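KLLA0F12672p (Kluyveromyces lactis, PDB 4M3O) probably acts as a zinc-binding phosphatase that dephosphorylates the C-terminal domain of RNA polymerase II, the chain here being the phosphatase's N-terminal domain. Local coordinates at residues Q59-L64 and G75-S80; Q121-Q126 and I149-E154; M2-E7 and D45-K50; L22-V27 and A131-V136. All coordinates share one frame; numbering follows the deposited sequence.

Interaction 1 of 4, residues Q59-L64 and G75-S80; sequences QDYADL and GYPLCS. With ZN (zinc ion), chain C.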
loop_
_atom_site.group_PDB
_atom_site.type_symbol
_atom_site.label_atom_id
_atom_site.label_comp_id
_atom_site.label_asym_id
_atom_site.label_seq_id
_atom_site.Cartn_x
_atom_site.Cartn_y
_atom_site.Cartn_z
ATOM N N GLN A 59 -3.542 4.051 8.692
ATOM C CA GLN A 59 -2.242 4.382 9.231
ATOM C C GLN A 59 -1.094 3.592 8.567
ATOM O O GLN A 59 -0.044 4.136 8.381
ATOM C CB GLN A 59 -2.178 4.081 10.738
ATOM C CG GLN A 59 -0.850 4.581 11.358
ATOM C CD GLN A 59 -0.714 6.073 11.157
ATOM O OE1 GLN A 59 -1.630 6.810 11.494
ATOM N NE2 GLN A 59 0.381 6.515 10.543
ATOM N N ASP A 60 -1.279 2.319 8.276
ATOM C CA ASP A 60 -0.245 1.563 7.548
ATOM C C ASP A 60 -0.001 2.153 6.184
ATOM O O ASP A 60 1.103 2.132 5.710
ATOM C CB ASP A 60 -0.650 0.093 7.272
ATOM C CG ASP A 60 -0.915 -0.722 8.511
ATOM O OD1 ASP A 60 -0.338 -0.399 9.598
ATOM O OD2 ASP A 60 -1.720 -1.694 8.358
ATOM N N TYR A 61 -1.060 2.651 5.536
ATOM C CA TYR A 61 -0.929 3.344 4.252
ATOM C C TYR A 61 -0.128 4.637 4.382
ATOM O O TYR A 61 0.820 4.835 3.629
ATOM C CB TYR A 61 -2.291 3.630 3.553
ATOM C CG TYR A 61 -2.101 4.269 2.190
ATOM C CD1 TYR A 61 -1.741 3.503 1.050
ATOM C CD2 TYR A 61 -2.234 5.622 2.022
ATOM C CE1 TYR A 61 -1.572 4.079 -0.196
ATOM C CE2 TYR A 61 -2.034 6.209 0.783
ATOM C CZ TYR A 61 -1.692 5.432 -0.321
ATOM O OH TYR A 61 -1.497 6.071 -1.512
ATOM N N ALA A 62 -0.477 5.479 5.326
ATOM C CA ALA A 62 0.334 6.695 5.621
ATOM C C ALA A 62 1.794 6.367 5.885
ATOM O O ALA A 62 2.679 7.082 5.407
ATOM C CB ALA A 62 -0.220 7.479 6.820
ATOM N N ASP A 63 2.067 5.286 6.614
ATOM C CA ASP A 63 3.438 4.899 6.840
ATOM C C ASP A 63 4.102 4.386 5.544
ATOM O O ASP A 63 5.281 4.683 5.303
ATOM C CB ASP A 63 3.519 3.808 7.917
ATOM C CG ASP A 63 2.858 4.247 9.282
ATOM O OD1 ASP A 63 2.680 5.453 9.552
ATOM O OD2 ASP A 63 2.474 3.366 10.076
ATOM N N LEU A 64 3.346 3.622 4.726
ATOM C CA LEU A 64 3.807 3.240 3.392
ATOM C C LEU A 64 4.327 4.470 2.619
ATOM O O LEU A 64 5.416 4.454 2.006
ATOM C CB LEU A 64 2.682 2.524 2.635
ATOM C CG LEU A 64 2.962 1.895 1.266
ATOM C CD1 LEU A 64 1.819 1.096 0.680
ATOM C CD2 LEU A 64 3.305 2.931 0.238
ATOM N N GLY A 75 4.688 8.913 -3.116
ATOM C CA GLY A 75 3.892 8.222 -2.134
ATOM C C GLY A 75 2.864 7.266 -2.709
ATOM O O GLY A 75 2.642 6.190 -2.156
ATOM N N TYR A 76 2.283 7.640 -3.818
ATOM C CA TYR A 76 1.238 6.803 -4.474
ATOM C C TYR A 76 1.862 5.566 -5.102
ATOM O O TYR A 76 2.690 5.689 -5.999
ATOM C CB TYR A 76 0.444 7.610 -5.505
ATOM C CG TYR A 76 -0.861 6.998 -6.023
ATOM C CD1 TYR A 76 -1.821 6.495 -5.142
ATOM C CD2 TYR A 76 -1.133 6.971 -7.411
ATOM C CE1 TYR A 76 -3.020 6.005 -5.595
ATOM C CE2 TYR A 76 -2.351 6.469 -7.905
ATOM C CZ TYR A 76 -3.267 5.956 -6.998
ATOM O OH TYR A 76 -4.476 5.471 -7.397
ATOM N N PRO A 77 1.536 4.370 -4.548
ATOM C CA PRO A 77 2.229 3.121 -4.874
ATOM C C PRO A 77 2.257 2.726 -6.384
ATOM O O PRO A 77 3.171 2.084 -6.795
ATOM C CB PRO A 77 1.507 2.045 -4.012
ATOM C CG PRO A 77 0.789 2.798 -2.967
ATOM C CD PRO A 77 0.559 4.197 -3.458
ATOM N N LEU A 78 1.288 3.166 -7.174
ATOM C CA LEU A 78 1.293 2.944 -8.634
ATOM C C LEU A 78 2.321 3.778 -9.399
ATOM O O LEU A 78 2.531 3.534 -10.566
ATOM C CB LEU A 78 -0.044 3.277 -9.211
ATOM C CG LEU A 78 -1.179 2.305 -8.885
ATOM C CD1 LEU A 78 -2.459 3.035 -9.248
ATOM C CD2 LEU A 78 -1.038 1.016 -9.730
ATOM N N CYS A 79 2.960 4.728 -8.738
ATOM C CA CYS A 79 3.842 5.660 -9.416
ATOM C C CYS A 79 5.295 5.222 -9.340
ATOM O O CYS A 79 5.753 4.751 -8.283
ATOM C CB CYS A 79 3.761 6.997 -8.712
ATOM S SG CYS A 79 4.460 8.406 -9.602
ATOM N N SER A 80 6.040 5.456 -10.408
ATOM C CA SER A 80 7.460 5.145 -10.416
ATOM C C SER A 80 8.300 6.418 -10.511
ATOM O O SER A 80 9.470 6.351 -10.806
ATOM C CB SER A 80 7.774 4.206 -11.596
ATOM O OG SER A 80 7.401 4.835 -12.801
HETATM ZN ZN ZN C . 3.417 10.082 -8.428
#
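Tyr61 OH sits among three groups where helix 58-70 meets the 75-80 loop. Ser120 of helix 114-125 holds it in a hydrogen bond, and the loop brings two carbons against it. Pro77 CD lies 3.4 Å from Tyr61 OH. The same oxygen also meets the second phenol at its edge, in the plane of that ring, 3.7 Å from Tyr76 CD1. Tyr61 CG is anti to the backbone N (chi1 -176°), and the ring beyond it reaches the loop with CE1 and OH, CE1 lying 3.9 Å from Pro77 CG. Leu64, just under a turn further along the helix, comes to the same proline with a methyl, its CD2 4.1 Å from Pro77 CG. The pyrrolidine ring therefore packs against both helix residues at once, with CG shared between them. No hydrogen bond crosses between the two segments, so they meet through van der Waals packing alone. The loop keeps its own form through a type I turn, in which Cys79 N donates to Tyr76 O over 2.9 Å. The turn lies within the zinc site: Cys74 precedes it and Cys79, its last residue, binds zinc through SG at 2.3 Å, with Cys112 and His116 completing the site. Around this, Tyr76 rests on Cys119 and Ser120 of helix 114-125, Met49 of helix 46-52 touches Tyr76 and Pro77, and Pro77 is backbone-bonded to Val43 of strand 42-43.

Interaction 2 of 4, residues Q121-Q126 and I149-E154; sequences QFYQFQ and IQLLEE
Gln126 reads the backbone of Gln150 at two points, its amide pairing with the N-H and C=O of one residue much as a neighbouring strand would. This pairing holds the extended chain at 149-153 beside helix 114-125. Gln126 OE1 accepts from Gln150 N at 2.8 Å, nearly straight at 167°. On the other side of the amide, Gln126 NE2 donates to Gln150 O at 2.7 Å. A further bond runs back into the helix: Gln126 NE2 also donates to Phe122 O at 2.9 Å, approaching from above that carbonyl plane. Three bonds thus fix the rotation of the amide group.

Next to the amide stands the Phe122 ring. Its edge meets the same Gln150 carbonyl, CE1 lying 3.2 Å from Gln150 O, while Leu152 CB sits over one face, 4.0 Å from the ring centroid and displaced toward the rim. Tyr123 completes the apolar part: its CD1 is 3.5 Å from Leu151 CD2, with the leucine side chain running alongside and pointing the same way, and 4.0 Å from Ile149 CG2, which crosses it at about a right angle.

Further out, helix 46-52 positions these groups. Tyr123 OH is hydrogen-bonded to Met49 O, Lys50 NZ to Ile149 O, and Leu151 packs on Ala46 and Met49. At the far end the segment reaches the zinc site's second shell, where Glu154 OE2 is hydrogen-bonded to His116 NE2, the ring nitrogen that does not bind the metal.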
loop_
_atom_site.group_PDB
_atom_site.type_symbol
_atom_site.label_atom_id
_atom_site.label_comp_id
_atom_site.label_asym_id
_atom_site.label_seq_id
_atom_site.Cartn_x
_atom_site.Cartn_y
_atom_site.Cartn_z
ATOM N N GLN A 121 -5.057 10.317 -1.363
ATOM C CA GLN A 121 -6.148 10.608 -0.429
ATOM C C GLN A 121 -7.463 9.804 -0.720
ATOM O O GLN A 121 -8.084 9.226 0.179
ATOM C CB GLN A 121 -6.571 12.075 -0.640
ATOM C CG GLN A 121 -5.576 13.069 -0.109
ATOM C CD GLN A 121 -6.172 14.476 -0.154
ATOM O OE1 GLN A 121 -6.621 14.946 -1.198
ATOM N NE2 GLN A 121 -6.258 15.101 0.992
ATOM N N PHE A 122 -7.826 9.763 -2.000
ATOM C CA PHE A 122 -9.010 9.056 -2.458
ATOM C C PHE A 122 -8.922 7.594 -2.042
ATOM O O PHE A 122 -9.884 7.019 -1.483
ATOM C CB PHE A 122 -9.129 9.207 -3.973
ATOM C CG PHE A 122 -10.410 8.665 -4.574
ATOM C CD1 PHE A 122 -10.489 7.357 -5.025
ATOM C CD2 PHE A 122 -11.552 9.482 -4.747
ATOM C CE1 PHE A 122 -11.659 6.873 -5.639
ATOM C CE2 PHE A 122 -12.742 8.973 -5.319
ATOM C CZ PHE A 122 -12.768 7.668 -5.774
ATOM N N TYR A 123 -7.755 6.999 -2.277
ATOM C CA TYR A 123 -7.544 5.599 -1.887
ATOM C C TYR A 123 -7.567 5.443 -0.364
ATOM O O TYR A 123 -8.194 4.541 0.136
ATOM C CB TYR A 123 -6.232 5.101 -2.459
ATOM C CG TYR A 123 -5.884 3.666 -2.250
ATOM C CD1 TYR A 123 -6.504 2.663 -2.991
ATOM C CD2 TYR A 123 -4.901 3.300 -1.331
ATOM C CE1 TYR A 123 -6.159 1.339 -2.792
ATOM C CE2 TYR A 123 -4.523 1.967 -1.143
ATOM C CZ TYR A 123 -5.173 0.984 -1.883
ATOM O OH TYR A 123 -4.782 -0.329 -1.724
ATOM N N GLN A 124 -6.861 6.315 0.361
ATOM C CA GLN A 124 -6.731 6.198 1.813
ATOM C C GLN A 124 -8.048 6.356 2.482
ATOM O O GLN A 124 -8.357 5.614 3.428
ATOM C CB GLN A 124 -5.732 7.220 2.381
ATOM C CG GLN A 124 -5.594 7.015 3.860
ATOM C CD GLN A 124 -4.819 8.093 4.549
ATOM O OE1 GLN A 124 -5.085 9.239 4.339
ATOM N NE2 GLN A 124 -3.900 7.713 5.445
ATOM N N PHE A 125 -8.829 7.354 2.045
ATOM C CA PHE A 125 -10.170 7.547 2.617
ATOM C C PHE A 125 -11.008 6.265 2.619
ATOM O O PHE A 125 -11.864 6.104 3.483
ATOM C CB PHE A 125 -10.949 8.627 1.849
ATOM C CG PHE A 125 -10.379 9.996 1.982
ATOM C CD1 PHE A 125 -9.722 10.382 3.105
ATOM C CD2 PHE A 125 -10.586 10.929 0.985
ATOM C CE1 PHE A 125 -9.208 11.665 3.229
ATOM C CE2 PHE A 125 -10.098 12.205 1.086
ATOM C CZ PHE A 125 -9.413 12.591 2.223
ATOM N N GLN A 126 -10.753 5.336 1.707
ATOM C CA GLN A 126 -11.596 4.166 1.672
ATOM C C GLN A 126 -11.029 3.012 2.498
ATOM O O GLN A 126 -11.640 1.997 2.604
ATOM C CB GLN A 126 -11.765 3.670 0.235
ATOM C CG GLN A 126 -12.428 4.700 -0.683
ATOM C CD GLN A 126 -12.244 4.264 -2.116
ATOM O OE1 GLN A 126 -12.904 3.374 -2.553
ATOM N NE2 GLN A 126 -11.334 4.879 -2.843
ATOM N N ILE A 149 -12.850 -1.329 -3.586
ATOM C CA ILE A 149 -12.172 -0.070 -3.403
ATOM C C ILE A 149 -12.137 0.559 -4.796
ATOM O O ILE A 149 -11.974 -0.152 -5.765
ATOM C CB ILE A 149 -10.724 -0.248 -2.828
ATOM C CG1 ILE A 149 -10.741 -1.091 -1.565
ATOM C CG2 ILE A 149 -10.099 1.099 -2.458
ATOM C CD1 ILE A 149 -11.594 -0.594 -0.405
ATOM N N GLN A 150 -12.281 1.873 -4.855
ATOM C CA GLN A 150 -12.331 2.635 -6.109
ATOM C C GLN A 150 -10.994 3.378 -6.256
ATOM O O GLN A 150 -10.482 3.907 -5.258
ATOM C CB GLN A 150 -13.383 3.710 -6.002
ATOM C CG GLN A 150 -14.773 3.306 -5.620
ATOM C CD GLN A 150 -15.385 2.625 -6.786
ATOM O OE1 GLN A 150 -15.767 3.259 -7.809
ATOM N NE2 GLN A 150 -15.334 1.309 -6.716
ATOM N N LEU A 151 -10.492 3.472 -7.473
ATOM C CA LEU A 151 -9.241 4.198 -7.734
ATOM C C LEU A 151 -9.560 5.439 -8.583
ATOM O O LEU A 151 -10.289 5.355 -9.518
ATOM C CB LEU A 151 -8.291 3.311 -8.541
ATOM C CG LEU A 151 -7.802 2.100 -7.773
ATOM C CD1 LEU A 151 -6.796 1.349 -8.611
ATOM C CD2 LEU A 151 -7.192 2.437 -6.456
ATOM N N LEU A 152 -8.993 6.569 -8.276
ATOM C CA LEU A 152 -9.253 7.761 -9.021
ATOM C C LEU A 152 -8.391 7.880 -10.259
ATOM O O LEU A 152 -7.203 7.806 -10.162
ATOM C CB LEU A 152 -9.009 8.946 -8.119
ATOM C CG LEU A 152 -9.110 10.318 -8.725
ATOM C CD1 LEU A 152 -10.528 10.582 -9.171
ATOM C CD2 LEU A 152 -8.654 11.345 -7.735
ATOM N N GLU A 153 -8.999 8.066 -11.420
ATOM C CA GLU A 153 -8.243 8.310 -12.647
ATOM C C GLU A 153 -7.428 9.614 -12.499
ATOM O O GLU A 153 -7.957 10.661 -12.018
ATOM C CB GLU A 153 -9.205 8.435 -13.833
ATOM C CG GLU A 153 -9.994 7.146 -14.160
ATOM C CD GLU A 153 -11.246 6.923 -13.281
ATOM O OE1 GLU A 153 -11.531 7.810 -12.426
ATOM O OE2 GLU A 153 -11.967 5.896 -13.476
ATOM N N GLU A 154 -6.179 9.592 -12.939
ATOM C CA GLU A 154 -5.318 10.762 -12.811
ATOM C C GLU A 154 -5.884 11.936 -13.526
ATOM O O GLU A 154 -5.857 13.076 -12.997
ATOM C CB GLU A 154 -3.939 10.550 -13.471
ATOM C CG GLU A 154 -2.887 9.972 -12.573
ATOM C CD GLU A 154 -2.657 8.509 -12.855
ATOM O OE1 GLU A 154 -3.649 7.876 -13.312
ATOM O OE2 GLU A 154 -1.496 8.022 -12.635
#

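Interaction 3 of 4, residues M2-E7 and D45-K50; sequences MATIEE and DARTMK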
loop_
_atom_site.group_PDB
_atom_site.type_symbol
_atom_site.label_atom_id
_atom_site.label_comp_id
_atom_site.label_asym_id
_atom_site.label_seq_id
_atom_site.Cartn_x
_atom_site.Cartn_y
_atom_site.Cartn_z
ATOM N N MET A 2 7.619 -4.635 -11.346
ATOM C CA MET A 2 6.472 -4.061 -10.648
ATOM C C MET A 2 5.660 -5.164 -9.967
ATOM O O MET A 2 5.597 -6.298 -10.455
ATOM C CB MET A 2 5.583 -3.358 -11.662
ATOM C CG MET A 2 6.215 -2.103 -12.233
ATOM S SD MET A 2 4.918 -0.933 -12.613
ATOM C CE MET A 2 5.723 0.616 -12.257
ATOM N N ALA A 3 5.027 -4.839 -8.845
ATOM C CA ALA A 3 4.387 -5.847 -8.008
ATOM C C ALA A 3 2.950 -6.136 -8.460
ATOM O O ALA A 3 2.169 -5.201 -8.793
ATOM C CB ALA A 3 4.379 -5.383 -6.552
ATOM N N THR A 4 2.600 -7.414 -8.379
ATOM C CA THR A 4 1.279 -7.931 -8.787
ATOM C C THR A 4 0.711 -8.814 -7.697
ATOM O O THR A 4 1.436 -9.213 -6.818
ATOM C CB THR A 4 1.392 -8.813 -10.048
ATOM O OG1 THR A 4 2.256 -8.168 -11.001
ATOM C CG2 THR A 4 0.036 -9.041 -10.714
ATOM N N ILE A 5 -0.590 -9.105 -7.773
ATOM C CA ILE A 5 -1.277 -10.010 -6.842
ATOM C C ILE A 5 -0.533 -11.338 -6.657
ATOM O O ILE A 5 -0.295 -11.848 -5.504
ATOM C CB ILE A 5 -2.690 -10.303 -7.378
ATOM C CG1 ILE A 5 -3.524 -9.040 -7.328
ATOM C CG2 ILE A 5 -3.328 -11.431 -6.578
ATOM C CD1 ILE A 5 -4.976 -9.196 -7.693
ATOM N N GLU A 6 -0.138 -11.883 -7.812
ATOM C CA GLU A 6 0.551 -13.185 -7.898
ATOM C C GLU A 6 1.835 -13.189 -7.088
ATOM O O GLU A 6 2.135 -14.100 -6.320
ATOM C CB GLU A 6 0.852 -13.509 -9.388
ATOM C CG GLU A 6 -0.376 -13.977 -10.234
ATOM C CD GLU A 6 -1.568 -13.004 -10.295
ATOM O OE1 GLU A 6 -1.391 -11.775 -10.587
ATOM O OE2 GLU A 6 -2.713 -13.479 -10.055
ATOM N N GLU A 7 2.617 -12.166 -7.311
ATOM C CA GLU A 7 3.848 -11.929 -6.549
ATOM C C GLU A 7 3.648 -11.793 -5.028
ATOM O O GLU A 7 4.368 -12.387 -4.224
ATOM C CB GLU A 7 4.437 -10.630 -7.073
ATOM C CG GLU A 7 5.892 -10.693 -7.421
ATOM C CD GLU A 7 6.704 -9.799 -6.558
ATOM O OE1 GLU A 7 6.786 -10.067 -5.343
ATOM O OE2 GLU A 7 7.239 -8.822 -7.092
ATOM N N ASP A 45 -0.708 -2.334 -11.339
ATOM C CA ASP A 45 -1.959 -2.018 -11.954
ATOM C C ASP A 45 -3.065 -1.853 -10.928
ATOM O O ASP A 45 -2.897 -2.111 -9.722
ATOM C CB ASP A 45 -2.360 -3.201 -12.914
ATOM C CG ASP A 45 -2.347 -4.587 -12.192
ATOM O OD1 ASP A 45 -2.278 -5.670 -12.857
ATOM O OD2 ASP A 45 -2.343 -4.601 -10.932
ATOM N N ALA A 46 -4.219 -1.436 -11.428
ATOM C CA ALA A 46 -5.402 -1.217 -10.618
ATOM C C ALA A 46 -5.819 -2.432 -9.805
ATOM O O ALA A 46 -6.246 -2.297 -8.624
ATOM C CB ALA A 46 -6.552 -0.745 -11.502
ATOM N N ARG A 47 -5.715 -3.607 -10.406
ATOM C CA ARG A 47 -6.303 -4.779 -9.764
ATOM C C ARG A 47 -5.465 -5.136 -8.535
ATOM O O ARG A 47 -5.994 -5.602 -7.507
ATOM C CB ARG A 47 -6.474 -5.967 -10.757
ATOM C CG ARG A 47 -5.205 -6.683 -11.176
ATOM C CD ARG A 47 -5.470 -7.806 -12.192
ATOM N NE ARG A 47 -5.649 -9.127 -11.587
ATOM C CZ ARG A 47 -4.663 -9.940 -11.190
ATOM N NH1 ARG A 47 -3.362 -9.598 -11.278
ATOM N NH2 ARG A 47 -4.975 -11.113 -10.659
ATOM N N THR A 48 -4.158 -4.911 -8.634
ATOM C CA THR A 48 -3.271 -5.184 -7.548
ATOM C C THR A 48 -3.483 -4.153 -6.376
ATOM O O THR A 48 -3.555 -4.480 -5.199
ATOM C CB THR A 48 -1.810 -5.232 -8.050
ATOM O OG1 THR A 48 -1.666 -6.185 -9.125
ATOM C CG2 THR A 48 -0.880 -5.632 -6.880
ATOM N N MET A 49 -3.655 -2.912 -6.765
ATOM C CA MET A 49 -3.916 -1.795 -5.875
ATOM C C MET A 49 -5.202 -2.051 -5.095
ATOM O O MET A 49 -5.258 -1.891 -3.841
ATOM C CB MET A 49 -3.949 -0.575 -6.776
ATOM C CG MET A 49 -3.689 0.738 -6.177
ATOM S SD MET A 49 -2.190 0.918 -5.192
ATOM C CE MET A 49 -2.836 2.426 -4.502
ATOM N N LYS A 50 -6.215 -2.588 -5.767
ATOM C CA LYS A 50 -7.477 -2.925 -5.076
ATOM C C LYS A 50 -7.316 -4.146 -4.162
ATOM O O LYS A 50 -7.915 -4.195 -3.091
ATOM C CB LYS A 50 -8.594 -3.215 -6.022
ATOM C CG LYS A 50 -9.002 -2.061 -6.930
ATOM C CD LYS A 50 -9.731 -2.622 -8.187
ATOM C CE LYS A 50 -10.088 -1.514 -9.172
ATOM N NZ LYS A 50 -11.374 -0.845 -8.820
#
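Arg47 and Ile5 meet face-on, with Ile5 CD1 over the centre of the guanidinium and 3.6 Å from Arg47 CZ. The arginine starts from a crowded position, its CG between the backbone N and the carbonyl carbon (chi1 73°). Its edge is taken by Glu6: Arg47 NH1 donates to the syn lone pair of Glu6 OE1 at 3.0 Å, while the second bond, from Arg47 NH2 to Glu6 OE2 at 3.3 Å, is weak. Carboxylate and guanidinium are nearly coplanar, 15° apart. Beside them Thr48 packs against the chain entering helix 5-13, its CG2 3.6 Å from Ala3 O, and its OG1 accepts a weak bond from Ile5 N. Asp45 caps helix 46-52, its OD2 accepting from Thr48 N at 2.9 Å. An alanine at Ile5 would probably uncover the guanidinium face now under CD1 and open a gap beside Thr48 where CG1 packs. The contact joins the first turns of two helices, each following one strand of the parallel sheet formed by 2-3 and 42-43. With a methyl on one face and a carboxylate at the edge, the arginine charge is likely to be partly screened from water on that face and neutralised in its plane.

Interaction 4 of 4, residues L22-V27 and A131-V136; sequences LTIREV and ALFARV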
loop_
_atom_site.group_PDB
_atom_site.type_symbol
_atom_site.label_atom_id
_atom_site.label_comp_id
_atom_site.label_asym_id
_atom_site.label_seq_id
_atom_site.Cartn_x
_atom_site.Cartn_y
_atom_site.Cartn_z
ATOM N N LEU A 22 -4.231 -17.023 12.326
ATOM C CA LEU A 22 -2.916 -16.406 12.456
ATOM C C LEU A 22 -2.706 -15.864 13.848
ATOM O O LEU A 22 -3.652 -15.350 14.482
ATOM C CB LEU A 22 -2.817 -15.255 11.466
ATOM C CG LEU A 22 -2.885 -15.627 10.024
ATOM C CD1 LEU A 22 -2.812 -14.374 9.171
ATOM C CD2 LEU A 22 -1.763 -16.618 9.665
ATOM N N THR A 23 -1.471 -15.951 14.315
ATOM C CA THR A 23 -1.077 -15.234 15.520
ATOM C C THR A 23 -0.849 -13.750 15.156
ATOM O O THR A 23 -0.689 -13.371 13.965
ATOM C CB THR A 23 0.238 -15.764 16.120
ATOM O OG1 THR A 23 1.317 -15.511 15.219
ATOM C CG2 THR A 23 0.206 -17.323 16.435
ATOM N N ILE A 24 -0.773 -12.948 16.195
ATOM C CA ILE A 24 -0.421 -11.543 16.111
ATOM C C ILE A 24 0.931 -11.352 15.478
ATOM O O ILE A 24 1.101 -10.463 14.640
ATOM C CB ILE A 24 -0.506 -10.832 17.502
ATOM C CG1 ILE A 24 -1.938 -10.970 18.100
ATOM C CG2 ILE A 24 -0.256 -9.324 17.320
ATOM C CD1 ILE A 24 -2.061 -11.098 19.627
ATOM N N ARG A 25 1.892 -12.213 15.775
ATOM C CA ARG A 25 3.223 -12.069 15.149
ATOM C C ARG A 25 3.223 -12.345 13.675
ATOM O O ARG A 25 4.028 -11.771 12.957
ATOM C CB ARG A 25 4.287 -12.994 15.750
ATOM C CG ARG A 25 4.726 -12.593 17.129
ATOM C CD ARG A 25 5.673 -11.397 17.083
ATOM N NE ARG A 25 5.417 -10.429 18.131
ATOM C CZ ARG A 25 5.656 -10.616 19.408
ATOM N NH1 ARG A 25 6.193 -11.765 19.870
ATOM N NH2 ARG A 25 5.404 -9.640 20.240
ATOM N N GLU A 26 2.403 -13.313 13.240
ATOM C CA GLU A 26 2.359 -13.706 11.843
ATOM C C GLU A 26 1.669 -12.579 11.062
ATOM O O GLU A 26 2.078 -12.283 10.004
ATOM C CB GLU A 26 1.621 -15.019 11.679
ATOM C CG GLU A 26 2.405 -16.229 12.200
ATOM C CD GLU A 26 1.554 -17.484 12.375
ATOM O OE1 GLU A 26 2.102 -18.581 12.160
ATOM O OE2 GLU A 26 0.349 -17.383 12.738
ATOM N N VAL A 27 0.633 -11.982 11.618
ATOM C CA VAL A 27 -0.040 -10.811 11.021
ATOM C C VAL A 27 0.948 -9.647 10.858
ATOM O O VAL A 27 1.045 -9.017 9.797
ATOM C CB VAL A 27 -1.225 -10.346 11.872
ATOM C CG1 VAL A 27 -1.714 -8.997 11.387
ATOM C CG2 VAL A 27 -2.386 -11.333 11.794
ATOM N N ALA A 131 -8.260 -3.465 12.623
ATOM C CA ALA A 131 -6.941 -3.978 12.774
ATOM C C ALA A 131 -6.885 -5.178 11.874
ATOM O O ALA A 131 -7.894 -5.897 11.710
ATOM C CB ALA A 131 -6.691 -4.361 14.229
ATOM N N LEU A 132 -5.725 -5.368 11.263
ATOM C CA LEU A 132 -5.482 -6.522 10.410
ATOM C C LEU A 132 -5.797 -7.813 11.092
ATOM O O LEU A 132 -6.356 -8.747 10.479
ATOM C CB LEU A 132 -4.032 -6.586 9.988
ATOM C CG LEU A 132 -3.762 -6.206 8.572
ATOM C CD1 LEU A 132 -3.775 -4.677 8.548
ATOM C CD2 LEU A 132 -2.440 -6.816 8.083
ATOM N N PHE A 133 -5.421 -7.881 12.360
ATOM C CA PHE A 133 -5.583 -9.085 13.161
ATOM C C PHE A 133 -7.092 -9.384 13.267
ATOM O O PHE A 133 -7.443 -10.548 13.325
ATOM C CB PHE A 133 -4.897 -8.917 14.540
ATOM C CG PHE A 133 -5.080 -10.092 15.456
ATOM C CD1 PHE A 133 -4.425 -11.292 15.200
ATOM C CD2 PHE A 133 -5.897 -9.992 16.584
ATOM C CE1 PHE A 133 -4.606 -12.406 16.020
ATOM C CE2 PHE A 133 -6.072 -11.096 17.424
ATOM C CZ PHE A 133 -5.417 -12.298 17.149
ATOM N N ALA A 134 -7.966 -8.358 13.204
ATOM C CA ALA A 134 -9.444 -8.556 13.303
ATOM C C ALA A 134 -10.120 -8.831 11.962
ATOM O O ALA A 134 -11.351 -8.994 11.881
ATOM C CB ALA A 134 -10.115 -7.372 13.998
ATOM N N ARG A 135 -9.332 -8.965 10.902
ATOM C CA ARG A 135 -9.902 -9.199 9.577
ATOM C C ARG A 135 -9.928 -10.721 9.307
ATOM O O ARG A 135 -8.963 -11.298 8.790
ATOM C CB ARG A 135 -9.110 -8.426 8.511
ATOM C CG ARG A 135 -9.271 -6.921 8.615
ATOM C CD ARG A 135 -8.381 -6.199 7.609
ATOM N NE ARG A 135 -8.284 -4.779 7.911
ATOM C CZ ARG A 135 -7.981 -3.803 7.053
ATOM N NH1 ARG A 135 -7.652 -4.009 5.782
ATOM N NH2 ARG A 135 -7.896 -2.579 7.515
ATOM N N VAL A 136 -11.028 -11.365 9.673
ATOM C CA VAL A 136 -11.040 -12.842 9.709
ATOM C C VAL A 136 -10.776 -13.422 8.324
ATOM O O VAL A 136 -11.448 -13.094 7.341
ATOM C CB VAL A 136 -12.340 -13.455 10.296
ATOM C CG1 VAL A 136 -12.822 -12.653 11.526
ATOM C CG2 VAL A 136 -13.427 -13.575 9.231
#
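Phe133 carries its CG anti to the backbone N (chi1 177°), and Ile24 keeps CG1 beside its own backbone N (chi1 -58°). Those settings bring an isoleucine methylene over the aromatic ring, with Ile24 CG1 3.8 Å from the Phe133 centroid and 15° off the normal, a CH-pi contact. The ring's rim is met by two other groups: Val27 CG2 in its plane, 4.0 Å from Phe133 CD1, and Leu22 O, 3.5 Å from Phe133 CE1. Val27 divides its branches between two neighbours, since its CG1 turns to Leu132 and lies 3.6 Å from Leu132 CB. An alanine at Val27 would probably leave the Phe133 edge and Leu132 CB without these methyl partners and open a gap between helix and loop. No hydrogen bond links the two segments, and the contact lies at the surface. On the loop side Arg135 fastens the chain, bonded to the carbonyl oxygens of Arg54, Leu56 and Glu130. On the helix side Thr23 and Glu26 bond reciprocally: Thr23 N donates to Glu26 OE2 at 2.8 Å, and Glu26 N to Thr23 OG1 at 3.2 Å. Phe133 thus packs against the first turn of helix 24-40, whose N terminus is closed by a classic capping box.

Interaction 1 is the buried one, close to the centre of the chain; interaction 3 is partly buried, and interactions 2 and 4 lie at the surface. The first three share a framework. Tyr61 packs on Tyr123, joining helices 58-70 and 114-125, while Met49, in the 45-50 segment of interaction 3, serves both interaction 1 and interaction 2. Interaction 4 stands further off, touching this group through Leu132 against Asp60. Chemistry varies with place: interactions 1 and 4 have no hydrogen bond between their segments, 2 adds amide-to-backbone bonds to its apolar contacts, and 3 adds a salt bridge. Zinc ligation belongs to interaction 1, with 2 reaching its second shell.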